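Local coordinates for protein RhCC (Rhodococcus jostii, PDB 4U5R) that is a trimeric tautomerase-superfamily protein that binds magnesium and probably acts as a cofactor-independent oxygenase, at residues Pro1-Phe6 / Val39-Lys44; Phe61-Leu66 / Glu102-Glu107; Asp67-Gln72 / Ala106-Asp111. The protein carries 1 engineered substitution. One frame throughout, in Å; residues are numbered along the deposited sequence.

Contact 1 of 3, residues Pro1-Phe6 / Val39-Lys44; sequences PYWEIF and VVVLFK
Five backbone hydrogen bonds join residues 1-6 to strand 40-44 in parallel, and their donors alternate between the two sides. Val40 N gives to Pro1 O at 3.0 Å, Val40 O takes Trp3 N, Trp3 O takes Leu42 N in the carbonyl plane at 2.7 Å, Leu42 O takes Ile5 N almost along its C=O axis, and Ile5 O takes Lys44 N. On the face of Tyr2, Glu4 and Phe6, the extended Lys44 chain lies alongside the Phe6 ring, its CD 3.3 Å from Phe6 CE1, and carries its ammonium to Glu4. This salt bridge is very short, Lys44 NZ to Glu4 OE2 2.4 Å, and uses the anti lone pair of OE2; Glu4 OE1 bonds a Tris molecule, probably from the crystallisation liquor, as does Tyr2 OH. Leu42 CD1 sits 3.6 Å from Tyr2 CE1. On the reverse face Ile5 CD1 touches Val41 CG1 (3.8 Å) and Phe43 CE1 (3.9 Å), while Trp3, its CG beside the backbone N, swings its indole away from strand 40-44, so that NE1 bonds Tyr28 OH of helix 14-32. That helix links the two strands, making a beta-alpha-beta unit of the tautomerase superfamily, led by the amino-terminal proline.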
loop_
_atom_site.group_PDB
_atom_site.type_symbol
_atom_site.label_atom_id
_atom_site.label_comp_id
_atom_site.label_asym_id
_atom_site.label_seq_id
_atom_site.Cartn_x
_atom_site.Cartn_y
_atom_site.Cartn_z
ATOM N N PRO B 1 5.184 -1.866 -12.592
ATOM C CA PRO B 1 5.038 -0.848 -11.551
ATOM C C PRO B 1 3.578 -0.603 -11.222
ATOM O O PRO B 1 2.703 -0.691 -12.083
ATOM C CB PRO B 1 5.682 0.392 -12.178
ATOM C CG PRO B 1 6.596 -0.158 -13.227
ATOM C CD PRO B 1 5.891 -1.344 -13.770
ATOM N N TYR B 2 3.333 -0.281 -9.965
ATOM C CA TYR B 2 1.980 -0.077 -9.484
ATOM C C TYR B 2 1.851 1.322 -8.914
ATOM O O TYR B 2 2.390 1.590 -7.850
ATOM C CB TYR B 2 1.678 -1.139 -8.430
ATOM C CG TYR B 2 0.413 -0.967 -7.650
ATOM C CD1 TYR B 2 -0.809 -1.342 -8.189
ATOM C CD2 TYR B 2 0.446 -0.497 -6.342
ATOM C CE1 TYR B 2 -1.976 -1.219 -7.446
ATOM C CE2 TYR B 2 -0.711 -0.360 -5.598
ATOM C CZ TYR B 2 -1.921 -0.725 -6.164
ATOM O OH TYR B 2 -3.091 -0.621 -5.447
ATOM N N TRP B 3 1.153 2.209 -9.621
ATOM C CA TRP B 3 1.017 3.602 -9.183
ATOM C C TRP B 3 -0.378 3.927 -8.684
ATOM O O TRP B 3 -1.376 3.564 -9.311
ATOM C CB TRP B 3 1.336 4.572 -10.321
ATOM C CG TRP B 3 2.762 4.710 -10.712
ATOM C CD1 TRP B 3 3.611 3.720 -11.139
ATOM C CD2 TRP B 3 3.494 5.930 -10.788
ATOM N NE1 TRP B 3 4.843 4.258 -11.437
ATOM C CE2 TRP B 3 4.792 5.613 -11.233
ATOM C CE3 TRP B 3 3.185 7.262 -10.491
ATOM C CZ2 TRP B 3 5.783 6.584 -11.405
ATOM C CZ3 TRP B 3 4.169 8.232 -10.671
ATOM C CH2 TRP B 3 5.454 7.881 -11.110
ATOM N N GLU B 4 -0.436 4.638 -7.567
ATOM C CA GLU B 4 -1.671 5.215 -7.080
ATOM C C GLU B 4 -1.552 6.719 -7.089
ATOM O O GLU B 4 -0.620 7.250 -6.505
ATOM C CB GLU B 4 -1.956 4.761 -5.669
ATOM C CG GLU B 4 -2.351 3.323 -5.514
ATOM C CD GLU B 4 -2.458 2.967 -4.050
ATOM O OE1 GLU B 4 -1.424 3.045 -3.348
ATOM O OE2 GLU B 4 -3.575 2.667 -3.590
ATOM N N ILE B 5 -2.503 7.403 -7.718
ATOM C CA ILE B 5 -2.512 8.856 -7.694
ATOM C C ILE B 5 -3.822 9.349 -7.104
ATOM O O ILE B 5 -4.886 9.183 -7.690
ATOM C CB ILE B 5 -2.269 9.428 -9.113
ATOM C CG1 ILE B 5 -0.935 8.886 -9.646
ATOM C CG2 ILE B 5 -2.277 10.952 -9.093
ATOM C CD1 ILE B 5 -0.551 9.361 -11.029
ATOM N N PHE B 6 -3.729 9.906 -5.904
ATOM C CA PHE B 6 -4.876 10.422 -5.169
ATOM C C PHE B 6 -5.018 11.906 -5.435
ATOM O O PHE B 6 -4.132 12.671 -5.087
ATOM C CB PHE B 6 -4.696 10.187 -3.667
ATOM C CG PHE B 6 -4.609 8.742 -3.274
ATOM C CD1 PHE B 6 -5.754 8.033 -2.959
ATOM C CD2 PHE B 6 -3.374 8.112 -3.160
ATOM C CE1 PHE B 6 -5.677 6.711 -2.560
ATOM C CE2 PHE B 6 -3.290 6.787 -2.770
ATOM C CZ PHE B 6 -4.443 6.082 -2.478
ATOM N N VAL B 39 2.953 -1.397 -16.504
ATOM C CA VAL B 39 2.748 -0.114 -15.826
ATOM C C VAL B 39 1.259 0.163 -15.593
ATOM O O VAL B 39 0.507 0.473 -16.521
ATOM C CB VAL B 39 3.381 1.047 -16.627
ATOM C CG1 VAL B 39 3.433 2.308 -15.784
ATOM C CG2 VAL B 39 4.787 0.682 -17.066
ATOM N N VAL B 40 0.863 0.067 -14.329
ATOM C CA VAL B 40 -0.525 0.267 -13.925
ATOM C C VAL B 40 -0.617 1.568 -13.122
ATOM O O VAL B 40 0.152 1.794 -12.171
ATOM C CB VAL B 40 -1.046 -0.928 -13.092
ATOM C CG1 VAL B 40 -2.429 -0.638 -12.531
ATOM C CG2 VAL B 40 -1.043 -2.215 -13.930
ATOM N N VAL B 41 -1.541 2.436 -13.516
ATOM C CA VAL B 41 -1.769 3.688 -12.800
ATOM C C VAL B 41 -3.237 3.775 -12.380
ATOM O O VAL B 41 -4.165 3.771 -13.214
ATOM C CB VAL B 41 -1.399 4.928 -13.644
ATOM C CG1 VAL B 41 -1.617 6.189 -12.816
ATOM C CG2 VAL B 41 0.043 4.878 -14.108
ATOM N N LEU B 42 -3.460 3.850 -11.076
ATOM C CA LEU B 42 -4.817 3.924 -10.556
ATOM C C LEU B 42 -5.097 5.350 -10.081
ATOM O O LEU B 42 -4.425 5.842 -9.171
ATOM C CB LEU B 42 -5.024 2.920 -9.405
ATOM C CG LEU B 42 -4.595 1.465 -9.648
ATOM C CD1 LEU B 42 -4.915 0.599 -8.436
ATOM C CD2 LEU B 42 -5.267 0.906 -10.898
ATOM N N PHE B 43 -6.062 6.010 -10.721
ATOM C CA PHE B 43 -6.479 7.347 -10.306
ATOM C C PHE B 43 -7.610 7.284 -9.296
ATOM O O PHE B 43 -8.643 6.653 -9.526
ATOM C CB PHE B 43 -6.909 8.181 -11.515
ATOM C CG PHE B 43 -5.780 8.533 -12.418
ATOM C CD1 PHE B 43 -4.984 9.631 -12.141
ATOM C CD2 PHE B 43 -5.492 7.758 -13.524
ATOM C CE1 PHE B 43 -3.913 9.946 -12.943
ATOM C CE2 PHE B 43 -4.430 8.077 -14.348
ATOM C CZ PHE B 43 -3.645 9.184 -14.059
ATOM N N LYS B 44 -7.415 7.946 -8.165
ATOM C CA LYS B 44 -8.386 7.873 -7.091
ATOM C C LYS B 44 -8.832 9.289 -6.734
ATOM O O LYS B 44 -8.084 10.057 -6.122
ATOM C CB LYS B 44 -7.777 7.123 -5.894
ATOM C CG LYS B 44 -7.445 5.651 -6.227
ATOM C CD LYS B 44 -6.575 4.980 -5.171
ATOM C CE LYS B 44 -6.402 3.499 -5.438
ATOM N NZ LYS B 44 -5.863 2.826 -4.225
#

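Contact 2 of 3, residues Phe61-Leu66 / Glu102-Glu107; sequences FVRIRL and EIHIAE. Engineered in segment 102-107: Ala106 (natural residue Asp).
Arg63 carries the strongest polar contacts, gripping two side chains of strand 102-107. Its chain bends at chi2, which lays the guanidinium beside Glu102 and brings its edge to His104. Arg63 NE forms a salt bridge with Glu102 OE1 at 3.1 Å; the carboxylate lies over one guanidinium face, the planes 32° apart, and a water bonded to Arg63 NH2 and Glu102 OE1 joins the two again. Arg63 NH1 donates to His104 ND1 at 2.9 Å, within the imidazole plane, although guanidinium and ring stand 73° apart. ND1 thus acts as an acceptor, while His104 NE2 bonds Asp67 of the third subunit and Glu102 OE2 takes Trp113 NE1 of that same chain. The imidazole, set in the crowded position between backbone N and carbonyl carbon (chi1 76°), is covered on one face by Arg65 CG, 3.5 Å from His104 CE1. Arg65, its NE salt-bridged to Asp67 of the third subunit, brings NH2 within 3.7 Å of the methyl of Ala106, an engineered residue replacing the natural aspartate.

Beneath these groups runs a parallel ladder, from the long bond of Glu102 N to Val62 O (3.3 Å) to Ala106 N on Leu66 O. The opposite face is apolar: Ile103 CD1 meets Leu66 CD2 at 3.6 Å and also Ile64 CG2, and Ile105 CG1 lies along Leu66 CG. Helix 76-90 covers Ile103 and Ile105 on this face, Trp3 of strand 2-8 touches Ile64 and Leu66, and strand 100-107 continues the sheet into the third subunit through an antiparallel ladder.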
loop_
_atom_site.group_PDB
_atom_site.type_symbol
_atom_site.label_atom_id
_atom_site.label_comp_id
_atom_site.label_asym_id
_atom_site.label_seq_id
_atom_site.Cartn_x
_atom_site.Cartn_y
_atom_site.Cartn_z
ATOM N N PHE B 61 -4.330 18.948 -2.889
ATOM C CA PHE B 61 -3.175 18.104 -2.633
ATOM C C PHE B 61 -3.259 16.787 -3.403
ATOM O O PHE B 61 -4.283 16.098 -3.357
ATOM C CB PHE B 61 -3.061 17.859 -1.124
ATOM C CG PHE B 61 -1.793 17.158 -0.705
ATOM C CD1 PHE B 61 -0.622 17.868 -0.491
ATOM C CD2 PHE B 61 -1.784 15.789 -0.499
ATOM C CE1 PHE B 61 0.549 17.218 -0.099
ATOM C CE2 PHE B 61 -0.622 15.138 -0.104
ATOM C CZ PHE B 61 0.541 15.851 0.091
ATOM N N VAL B 62 -2.185 16.465 -4.123
ATOM C CA VAL B 62 -2.085 15.210 -4.858
ATOM C C VAL B 62 -1.063 14.299 -4.170
ATOM O O VAL B 62 0.106 14.655 -4.024
ATOM C CB VAL B 62 -1.694 15.452 -6.340
ATOM C CG1 VAL B 62 -1.516 14.113 -7.060
ATOM C CG2 VAL B 62 -2.749 16.313 -7.039
ATOM N N ARG B 63 -1.501 13.126 -3.731
ATOM C CA ARG B 63 -0.597 12.168 -3.088
ATOM C C ARG B 63 -0.348 10.978 -4.008
ATOM O O ARG B 63 -1.298 10.334 -4.457
ATOM C CB ARG B 63 -1.189 11.711 -1.741
ATOM C CG ARG B 63 -0.230 10.957 -0.811
ATOM C CD ARG B 63 1.019 11.791 -0.557
ATOM N NE ARG B 63 1.846 11.211 0.494
ATOM C CZ ARG B 63 2.792 10.293 0.318
ATOM N NH1 ARG B 63 3.043 9.773 -0.885
ATOM N NH2 ARG B 63 3.472 9.874 1.380
ATOM N N ILE B 64 0.927 10.683 -4.276
ATOM C CA ILE B 64 1.315 9.592 -5.176
ATOM C C ILE B 64 2.100 8.527 -4.413
ATOM O O ILE B 64 2.994 8.850 -3.630
ATOM C CB ILE B 64 2.194 10.091 -6.348
ATOM C CG1 ILE B 64 1.549 11.279 -7.080
ATOM C CG2 ILE B 64 2.555 8.912 -7.270
ATOM C CD1 ILE B 64 2.215 12.624 -6.724
ATOM N N ARG B 65 1.759 7.261 -4.622
ATOM C CA ARG B 65 2.504 6.164 -4.006
ATOM C C ARG B 65 2.692 5.068 -5.032
ATOM O O ARG B 65 1.771 4.757 -5.747
ATOM C CB ARG B 65 1.769 5.615 -2.779
ATOM C CG ARG B 65 2.521 4.492 -2.083
ATOM C CD ARG B 65 1.618 3.652 -1.182
ATOM N NE ARG B 65 2.453 2.722 -0.426
ATOM C CZ ARG B 65 2.913 1.576 -0.907
ATOM N NH1 ARG B 65 2.589 1.192 -2.140
ATOM N NH2 ARG B 65 3.696 0.814 -0.151
ATOM N N LEU B 66 3.860 4.451 -5.095
ATOM C CA LEU B 66 4.030 3.391 -6.072
ATOM C C LEU B 66 4.852 2.255 -5.524
ATOM O O LEU B 66 5.719 2.488 -4.705
ATOM C CB LEU B 66 4.642 3.969 -7.350
ATOM C CG LEU B 66 5.957 4.759 -7.304
ATOM C CD1 LEU B 66 6.886 4.413 -8.459
ATOM C CD2 LEU B 66 5.668 6.250 -7.265
ATOM N N GLU B 102 3.174 15.044 -2.964
ATOM C CA GLU B 102 4.161 14.210 -2.294
ATOM C C GLU B 102 4.140 12.842 -2.962
ATOM O O GLU B 102 3.083 12.357 -3.358
ATOM C CB GLU B 102 3.864 14.090 -0.788
ATOM C CG GLU B 102 4.898 13.271 -0.032
ATOM C CD GLU B 102 4.639 13.172 1.467
ATOM O OE1 GLU B 102 3.508 13.428 1.920
ATOM O OE2 GLU B 102 5.585 12.806 2.200
ATOM N N ILE B 103 5.306 12.220 -3.078
ATOM C CA ILE B 103 5.455 10.928 -3.736
ATOM C C ILE B 103 6.411 10.072 -2.943
ATOM O O ILE B 103 7.406 10.576 -2.404
ATOM C CB ILE B 103 6.008 11.062 -5.175
ATOM C CG1 ILE B 103 6.035 9.695 -5.882
ATOM C CG2 ILE B 103 7.412 11.673 -5.162
ATOM C CD1 ILE B 103 6.202 9.803 -7.407
ATOM N N HIS B 104 6.119 8.777 -2.864
ATOM C CA HIS B 104 7.107 7.824 -2.375
ATOM C C HIS B 104 6.966 6.452 -3.029
ATOM O O HIS B 104 5.921 6.112 -3.593
ATOM C CB HIS B 104 7.074 7.725 -0.830
ATOM C CG HIS B 104 5.922 6.951 -0.256
ATOM N ND1 HIS B 104 4.645 7.459 -0.161
ATOM C CD2 HIS B 104 5.882 5.729 0.333
ATOM C CE1 HIS B 104 3.857 6.569 0.417
ATOM N NE2 HIS B 104 4.585 5.510 0.730
ATOM N N ILE B 105 8.067 5.701 -2.992
ATOM C CA ILE B 105 8.170 4.388 -3.617
ATOM C C ILE B 105 8.537 3.296 -2.613
ATOM O O ILE B 105 9.347 3.497 -1.708
ATOM C CB ILE B 105 9.238 4.350 -4.727
ATOM C CG1 ILE B 105 9.185 5.609 -5.589
ATOM C CG2 ILE B 105 9.101 3.067 -5.552
ATOM C CD1 ILE B 105 10.077 5.546 -6.829
ATOM N N ALA B 106 7.943 2.128 -2.795
ATOM C CA ALA B 106 8.344 0.940 -2.063
ATOM C C ALA B 106 8.764 -0.124 -3.073
ATOM O O ALA B 106 8.285 -0.132 -4.204
ATOM C CB ALA B 106 7.208 0.445 -1.188
ATOM N N GLU B 107 9.672 -1.003 -2.670
ATOM C CA GLU B 107 10.082 -2.126 -3.494
ATOM C C GLU B 107 9.527 -3.384 -2.833
ATOM O O GLU B 107 9.692 -3.578 -1.624
ATOM C CB GLU B 107 11.611 -2.184 -3.641
ATOM C CG GLU B 107 12.203 -0.925 -4.279
ATOM C CD GLU B 107 13.703 -1.019 -4.537
ATOM O OE1 GLU B 107 14.460 -1.317 -3.591
ATOM O OE2 GLU B 107 14.123 -0.792 -5.688
HETATM O O HOH W 1 2.564 11.300 3.545
#

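Contact 3 of 3, residues Asp67-Gln72 / Ala106-Asp111; sequences DHIARQ and AETPMD. Engineered in segment 106-111: Ala106 (natural residue Asp).
This is the C-terminal end of a parallel strand pair, where strands 61-68 and 100-107 give way to loops. Two last, nearly straight backbone bonds hold it: His68 N to Ala106 O at 2.8 Å and Thr108 N to His68 O at 3.0 Å. Beyond them, Ile69 CG1 lies 3.5 Å from Thr108 OG1, the two side chains side by side, and Met110 bends at chi3 to set SD 3.0 Å from Ala70 O. A water links the two segments, 2.8 Å from His68 ND1 in the ring plane and donating to Arg71 O and Glu107 OE2; His68 NE2 bonds Tyr28 OH, and Glu107 OE2 also accepts from Met73 N. Asp67 crosses Thr108 at about a right angle, with OD1 3.7 Å from Thr108 CG2 and 3.6 Å from the engineered Ala106 CB. OD1 pairs with Arg65 of its own chain, OD2 with Arg65 and His104 of the second subunit. An alanine at Asp67 would remove both carboxylate oxygens and would probably weaken the charge pairing within and between subunits. The natural aspartate at Ala106 belongs to a magnesium site, without metal in this chain, carried here at the strand ends of the beta-alpha-beta unit.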
loop_
_atom_site.group_PDB
_atom_site.type_symbol
_atom_site.label_atom_id
_atom_site.label_comp_id
_atom_site.label_asym_id
_atom_site.label_seq_id
_atom_site.Cartn_x
_atom_site.Cartn_y
_atom_site.Cartn_z
ATOM N N ASP B 67 4.510 1.024 -5.919
ATOM C CA ASP B 67 5.390 -0.135 -5.738
ATOM C C ASP B 67 6.187 -0.434 -6.993
ATOM O O ASP B 67 5.651 -0.391 -8.106
ATOM C CB ASP B 67 4.600 -1.406 -5.387
ATOM C CG ASP B 67 3.924 -1.350 -4.021
ATOM O OD1 ASP B 67 4.430 -0.711 -3.084
ATOM O OD2 ASP B 67 2.879 -2.007 -3.871
ATOM N N HIS B 68 7.457 -0.780 -6.810
ATOM C CA HIS B 68 8.257 -1.357 -7.876
ATOM C C HIS B 68 8.402 -2.832 -7.589
ATOM O O HIS B 68 8.817 -3.204 -6.487
ATOM C CB HIS B 68 9.626 -0.696 -7.954
ATOM C CG HIS B 68 9.639 0.584 -8.726
ATOM N ND1 HIS B 68 10.800 1.280 -8.969
ATOM C CD2 HIS B 68 8.646 1.283 -9.334
ATOM C CE1 HIS B 68 10.529 2.353 -9.691
ATOM N NE2 HIS B 68 9.228 2.380 -9.925
ATOM N N ILE B 69 8.059 -3.653 -8.579
ATOM C CA ILE B 69 8.010 -5.101 -8.430
ATOM C C ILE B 69 8.995 -5.812 -9.334
ATOM O O ILE B 69 9.654 -6.757 -8.912
ATOM C CB ILE B 69 6.602 -5.630 -8.741
ATOM C CG1 ILE B 69 5.556 -4.770 -8.027
ATOM C CG2 ILE B 69 6.491 -7.100 -8.346
ATOM C CD1 ILE B 69 4.161 -4.796 -8.690
ATOM N N ALA B 70 9.092 -5.356 -10.580
ATOM C CA ALA B 70 9.854 -6.078 -11.594
ATOM C C ALA B 70 11.358 -5.883 -11.412
ATOM O O ALA B 70 12.136 -6.824 -11.568
ATOM C CB ALA B 70 9.416 -5.641 -12.992
ATOM N N ARG B 71 11.773 -4.671 -11.061
ATOM C CA ARG B 71 13.196 -4.379 -10.934
ATOM C C ARG B 71 13.536 -3.833 -9.552
ATOM O O ARG B 71 12.704 -3.197 -8.901
ATOM C CB ARG B 71 13.642 -3.368 -11.998
ATOM C CG ARG B 71 13.403 -3.778 -13.448
ATOM C CD ARG B 71 14.439 -4.783 -13.934
ATOM N NE ARG B 71 14.528 -4.819 -15.394
ATOM C CZ ARG B 71 13.724 -5.533 -16.176
ATOM N NH1 ARG B 71 12.754 -6.264 -15.641
ATOM N NH2 ARG B 71 13.882 -5.507 -17.494
ATOM N N GLN B 72 14.762 -4.092 -9.108
ATOM C CA GLN B 72 15.319 -3.407 -7.951
ATOM C C GLN B 72 16.233 -2.294 -8.434
ATOM O O GLN B 72 16.853 -2.411 -9.489
ATOM C CB GLN B 72 16.100 -4.370 -7.055
ATOM C CG GLN B 72 15.299 -4.984 -5.923
ATOM C CD GLN B 72 16.177 -5.718 -4.924
ATOM O OE1 GLN B 72 17.158 -6.365 -5.296
ATOM N NE2 GLN B 72 15.837 -5.606 -3.645
ATOM N N ALA B 106 7.943 2.128 -2.795
ATOM C CA ALA B 106 8.344 0.940 -2.063
ATOM C C ALA B 106 8.764 -0.124 -3.073
ATOM O O ALA B 106 8.285 -0.132 -4.204
ATOM C CB ALA B 106 7.208 0.445 -1.188
ATOM N N GLU B 107 9.672 -1.003 -2.670
ATOM C CA GLU B 107 10.082 -2.126 -3.494
ATOM C C GLU B 107 9.527 -3.384 -2.833
ATOM O O GLU B 107 9.692 -3.578 -1.624
ATOM C CB GLU B 107 11.611 -2.184 -3.641
ATOM C CG GLU B 107 12.203 -0.925 -4.279
ATOM C CD GLU B 107 13.703 -1.019 -4.537
ATOM O OE1 GLU B 107 14.460 -1.317 -3.591
ATOM O OE2 GLU B 107 14.123 -0.792 -5.688
ATOM N N THR B 108 8.833 -4.200 -3.624
ATOM C CA THR B 108 8.177 -5.411 -3.137
ATOM C C THR B 108 8.754 -6.618 -3.885
ATOM O O THR B 108 9.363 -6.458 -4.950
ATOM C CB THR B 108 6.627 -5.338 -3.308
ATOM O OG1 THR B 108 6.289 -5.412 -4.693
ATOM C CG2 THR B 108 6.064 -4.023 -2.734
ATOM N N PRO B 109 8.624 -7.829 -3.306
ATOM C CA PRO B 109 9.311 -9.012 -3.858
ATOM C C PRO B 109 8.880 -9.423 -5.266
ATOM O O PRO B 109 7.697 -9.698 -5.517
ATOM C CB PRO B 109 8.950 -10.123 -2.866
ATOM C CG PRO B 109 8.618 -9.434 -1.614
ATOM C CD PRO B 109 8.032 -8.101 -1.983
ATOM N N MET B 110 9.849 -9.502 -6.173
ATOM C CA MET B 110 9.569 -9.843 -7.567
ATOM C C MET B 110 8.887 -11.201 -7.740
ATOM O O MET B 110 8.142 -11.403 -8.698
ATOM C CB MET B 110 10.868 -9.811 -8.378
ATOM C CG MET B 110 10.675 -9.898 -9.883
ATOM S SD MET B 110 12.257 -9.757 -10.742
ATOM C CE MET B 110 13.144 -11.152 -10.055
ATOM N N ASP B 111 9.142 -12.131 -6.824
ATOM C CA ASP B 111 8.623 -13.487 -6.968
ATOM C C ASP B 111 7.226 -13.652 -6.376
ATOM O O ASP B 111 6.658 -14.740 -6.413
ATOM C CB ASP B 111 9.592 -14.497 -6.331
ATOM C CG ASP B 111 9.790 -14.282 -4.831
ATOM O OD1 ASP B 111 9.390 -13.233 -4.282
ATOM O OD2 ASP B 111 10.379 -15.181 -4.190
HETATM O O HOH W 2 12.843 -0.454 -8.070
#

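The three contacts share one mixed four-stranded sheet. Contacts 2 and 3 follow each other along the same pair, strands 61-68 and 100-107, and have Ala106 and Glu107 in common; their centres lie about 15 Å apart. Contact 1 joins the other parallel pair, its centre about 9 Å from that of contact 2. Strand 2-8 runs antiparallel to 61-68, where Glu4 N to Arg65 O and Tyr2 O to Asp67 N, both 2.9 Å, are probable hydrogen bonds. The two beta-alpha-beta units meet at the sheet's centre. The Tris lies near Glu4, Arg65 and Asp67, and the Tyr2 side chain is about 9 Å from that of engineered Ala106, the magnesium-site position, metal-free in this chain.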